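Local coordinates for post-proline cleaving enzyme (Rickettsia typhi, PDB 4HVT), which probably acts as a serine-type oligopeptidase that cleaves short peptides after proline residues, at residues Leu182-Pro190 / Ile198-Lys206. Numbering follows the deposited sequence.
Sequences LLEGKFTYP and IIFNLVLHK
With its CG lodged between the backbone N and the carbonyl carbon (chi1 55°), Asn-201 swings its carboxamide back onto the backbone of Phe-187 to Tyr-189, while Thr-188, whose OG1 lies anti to its own carbonyl carbon (chi1 -70°), turns its hydroxyl to meet Asn-201. The amide is gripped at both ends. Asn-201 ND2 donates almost straight to Phe-187 O at 3.0 Å, in the plane of its own amide but well above the carbonyl plane of the acceptor. Tyr-189 N, 3.0 Å from Asn-201 OD1, meets that oxygen on a lone pair, and the two bonds together fix the rotation of the amide. In return, Thr-188 OG1 donates to Asn-201 O at 2.8 Å. The same hydroxyl accepts from a water that is itself bonded to Val-203 N; a second water joins Glu-184 O to Val-203 O. Direct and water-borne bonds thus join the two segments from Thr-188 and Asn-201 to Glu-184 and Val-203. Apolar contacts border this polar centre: Thr-188 CG2 meets the edge of the Phe-200 ring, 3.8 Å from CD2, and Leu-183 CD1 rests 3.8 Å from Leu-204 CD1. Phe-158 of strand 155-162 packs edge-to-face with the Phe-200 ring. The type II turn of residues 185-188 leads the chain out of strand 185-186 and on toward strand 190-192 of the next antiparallel sheet, and Asn-201, centre of an inverse gamma turn, ties this interblade link to the end of strand 197-200, an arrangement that joins neighbouring blades of the N-terminal beta-propeller of prolyl oligopeptidases.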
loop_
_atom_site.group_PDB
_atom_site.type_symbol
_atom_site.label_atom_id
_atom_site.label_comp_id
_atom_site.label_asym_id
_atom_site.label_seq_id
_atom_site.Cartn_x
_atom_site.Cartn_y
_atom_site.Cartn_z
ATOM N N LEU A 182 20.379 19.266 1.267
ATOM C CA LEU A 182 19.254 18.467 1.759
ATOM C C LEU A 182 19.563 16.971 1.699
ATOM O O LEU A 182 19.985 16.436 0.631
ATOM C CB LEU A 182 18.040 18.751 0.885
ATOM C CG LEU A 182 16.718 18.020 1.284
ATOM C CD1 LEU A 182 16.174 18.526 2.598
ATOM C CD2 LEU A 182 15.646 18.209 0.248
ATOM N N LEU A 183 19.373 16.303 2.840
ATOM C CA LEU A 183 19.626 14.901 2.953
ATOM C C LEU A 183 18.297 14.144 2.791
ATOM O O LEU A 183 17.281 14.566 3.340
ATOM C CB LEU A 183 20.250 14.618 4.286
ATOM C CG LEU A 183 21.586 15.343 4.536
ATOM C CD1 LEU A 183 21.918 15.195 6.006
ATOM C CD2 LEU A 183 22.678 14.797 3.670
ATOM N N GLU A 184 18.304 13.102 1.975
ATOM C CA GLU A 184 17.118 12.285 1.722
ATOM C C GLU A 184 17.381 10.862 2.115
ATOM O O GLU A 184 18.527 10.415 2.084
ATOM C CB GLU A 184 16.758 12.337 0.253
ATOM C CG GLU A 184 16.369 13.722 -0.250
ATOM C CD GLU A 184 16.268 13.773 -1.771
ATOM O OE1 GLU A 184 15.449 13.049 -2.345
ATOM O OE2 GLU A 184 17.092 14.458 -2.419
ATOM N N GLY A 185 16.343 10.141 2.479
ATOM C CA GLY A 185 16.488 8.735 2.825
ATOM C C GLY A 185 15.189 8.007 2.550
ATOM O O GLY A 185 14.128 8.601 2.719
ATOM N N LYS A 186 15.284 6.735 2.114
ATOM C CA LYS A 186 14.059 5.988 1.794
ATOM C C LYS A 186 13.213 5.775 3.046
ATOM O O LYS A 186 13.610 5.118 4.007
ATOM C CB LYS A 186 14.334 4.650 1.125
ATOM C CG LYS A 186 14.901 4.767 -0.264
ATOM C CD LYS A 186 14.796 3.452 -1.027
ATOM C CE LYS A 186 15.581 2.343 -0.374
ATOM N NZ LYS A 186 15.359 1.073 -1.132
ATOM N N PHE A 187 12.019 6.326 3.006
ATOM C CA PHE A 187 11.056 6.302 4.115
ATOM C C PHE A 187 11.682 6.792 5.438
ATOM O O PHE A 187 11.392 6.304 6.517
ATOM C CB PHE A 187 10.385 4.941 4.228
ATOM C CG PHE A 187 9.654 4.542 2.973
ATOM C CD1 PHE A 187 8.554 5.275 2.534
ATOM C CD2 PHE A 187 10.123 3.526 2.185
ATOM C CE1 PHE A 187 7.874 4.935 1.375
ATOM C CE2 PHE A 187 9.470 3.197 1.022
ATOM C CZ PHE A 187 8.373 3.901 0.614
ATOM N N THR A 188 12.468 7.837 5.305
ATOM C CA THR A 188 12.884 8.651 6.474
ATOM C C THR A 188 11.670 9.393 6.935
ATOM O O THR A 188 11.109 10.198 6.184
ATOM C CB THR A 188 13.977 9.644 6.113
ATOM O OG1 THR A 188 15.207 8.928 5.861
ATOM C CG2 THR A 188 14.189 10.588 7.294
ATOM N N TYR A 189 11.228 9.076 8.145
ATOM C CA TYR A 189 10.135 9.752 8.808
ATOM C C TYR A 189 10.537 10.143 10.231
ATOM O O TYR A 189 11.209 9.345 10.946
ATOM C CB TYR A 189 8.914 8.830 8.945
ATOM C CG TYR A 189 8.160 8.504 7.704
ATOM C CD1 TYR A 189 7.321 9.427 7.098
ATOM C CD2 TYR A 189 8.208 7.226 7.192
ATOM C CE1 TYR A 189 6.577 9.067 5.946
ATOM C CE2 TYR A 189 7.490 6.864 6.067
ATOM C CZ TYR A 189 6.683 7.773 5.458
ATOM O OH TYR A 189 6.009 7.348 4.335
ATOM N N PRO A 190 10.150 11.355 10.656
ATOM C CA PRO A 190 10.529 11.794 12.021
ATOM C C PRO A 190 9.420 11.579 13.032
ATOM O O PRO A 190 8.223 11.590 12.679
ATOM C CB PRO A 190 10.771 13.280 11.844
ATOM C CG PRO A 190 9.748 13.669 10.765
ATOM C CD PRO A 190 9.730 12.486 9.829
ATOM N N ILE A 198 13.584 15.752 18.060
ATOM C CA ILE A 198 13.013 14.665 17.244
ATOM C C ILE A 198 13.964 13.473 17.167
ATOM O O ILE A 198 15.190 13.587 17.411
ATOM C CB ILE A 198 12.633 15.157 15.796
ATOM C CG1 ILE A 198 13.883 15.558 14.998
ATOM C CG2 ILE A 198 11.671 16.342 15.885
ATOM C CD1 ILE A 198 13.698 15.763 13.497
ATOM N N ILE A 199 13.405 12.327 16.821
ATOM C CA ILE A 199 14.203 11.170 16.475
ATOM C C ILE A 199 13.823 10.738 15.051
ATOM O O ILE A 199 12.680 10.808 14.631
ATOM C CB ILE A 199 13.998 10.041 17.525
ATOM C CG1 ILE A 199 14.884 8.857 17.215
ATOM C CG2 ILE A 199 12.550 9.573 17.625
ATOM C CD1 ILE A 199 14.858 7.834 18.331
ATOM N N PHE A 200 14.779 10.266 14.274
ATOM C CA PHE A 200 14.479 9.854 12.904
ATOM C C PHE A 200 15.552 8.945 12.326
ATOM O O PHE A 200 16.684 8.941 12.810
ATOM C CB PHE A 200 14.159 11.044 11.993
ATOM C CG PHE A 200 15.261 12.016 11.706
ATOM C CD1 PHE A 200 15.950 12.725 12.707
ATOM C CD2 PHE A 200 15.535 12.366 10.375
ATOM C CE1 PHE A 200 16.953 13.666 12.403
ATOM C CE2 PHE A 200 16.464 13.358 10.070
ATOM C CZ PHE A 200 17.212 13.971 11.060
ATOM N N ASN A 201 15.158 8.229 11.257
ATOM C CA ASN A 201 16.022 7.319 10.514
ATOM C C ASN A 201 16.711 8.108 9.400
ATOM O O ASN A 201 16.354 8.010 8.224
ATOM C CB ASN A 201 15.255 6.071 10.046
ATOM C CG ASN A 201 14.010 6.372 9.231
ATOM O OD1 ASN A 201 13.280 7.329 9.514
ATOM N ND2 ASN A 201 13.786 5.557 8.208
ATOM N N LEU A 202 17.710 8.893 9.833
ATOM C CA LEU A 202 18.516 9.817 9.061
ATOM C C LEU A 202 19.699 9.140 8.355
ATOM O O LEU A 202 20.500 8.442 8.986
ATOM C CB LEU A 202 19.088 10.925 9.984
ATOM C CG LEU A 202 20.146 11.853 9.397
ATOM C CD1 LEU A 202 19.671 12.681 8.252
ATOM C CD2 LEU A 202 20.654 12.793 10.479
ATOM N N VAL A 203 19.871 9.416 7.064
ATOM C CA VAL A 203 21.090 9.015 6.345
ATOM C C VAL A 203 22.008 10.212 6.331
ATOM O O VAL A 203 21.905 11.094 5.473
ATOM C CB VAL A 203 20.775 8.541 4.918
ATOM C CG1 VAL A 203 22.035 8.069 4.199
ATOM C CG2 VAL A 203 19.770 7.401 4.970
ATOM N N LEU A 204 22.835 10.315 7.364
ATOM C CA LEU A 204 23.715 11.492 7.478
ATOM C C LEU A 204 24.924 11.284 6.573
ATOM O O LEU A 204 25.365 12.210 5.845
ATOM C CB LEU A 204 24.145 11.697 8.924
ATOM C CG LEU A 204 25.050 12.896 9.215
ATOM C CD1 LEU A 204 24.428 14.172 8.707
ATOM C CD2 LEU A 204 25.354 12.981 10.695
ATOM N N HIS A 205 25.480 10.082 6.659
ATOM C CA HIS A 205 26.628 9.660 5.856
ATOM C C HIS A 205 26.147 8.658 4.782
ATOM O O HIS A 205 25.303 7.847 5.044
ATOM C CB HIS A 205 27.680 9.058 6.769
ATOM C CG HIS A 205 28.071 9.966 7.904
ATOM N ND1 HIS A 205 28.779 11.134 7.702
ATOM C CD2 HIS A 205 27.817 9.911 9.238
ATOM C CE1 HIS A 205 28.979 11.737 8.860
ATOM N NE2 HIS A 205 28.398 11.025 9.804
ATOM N N LYS A 206 26.749 8.706 3.594
ATOM C CA LYS A 206 26.418 7.826 2.461
ATOM C C LYS A 206 26.271 6.337 2.793
ATOM O O LYS A 206 25.422 5.639 2.203
ATOM C CB LYS A 206 27.558 7.929 1.384
HETATM O O HOH W 1 21.162 11.399 2.775
HETATM O O HOH W 2 17.560 10.664 5.694
#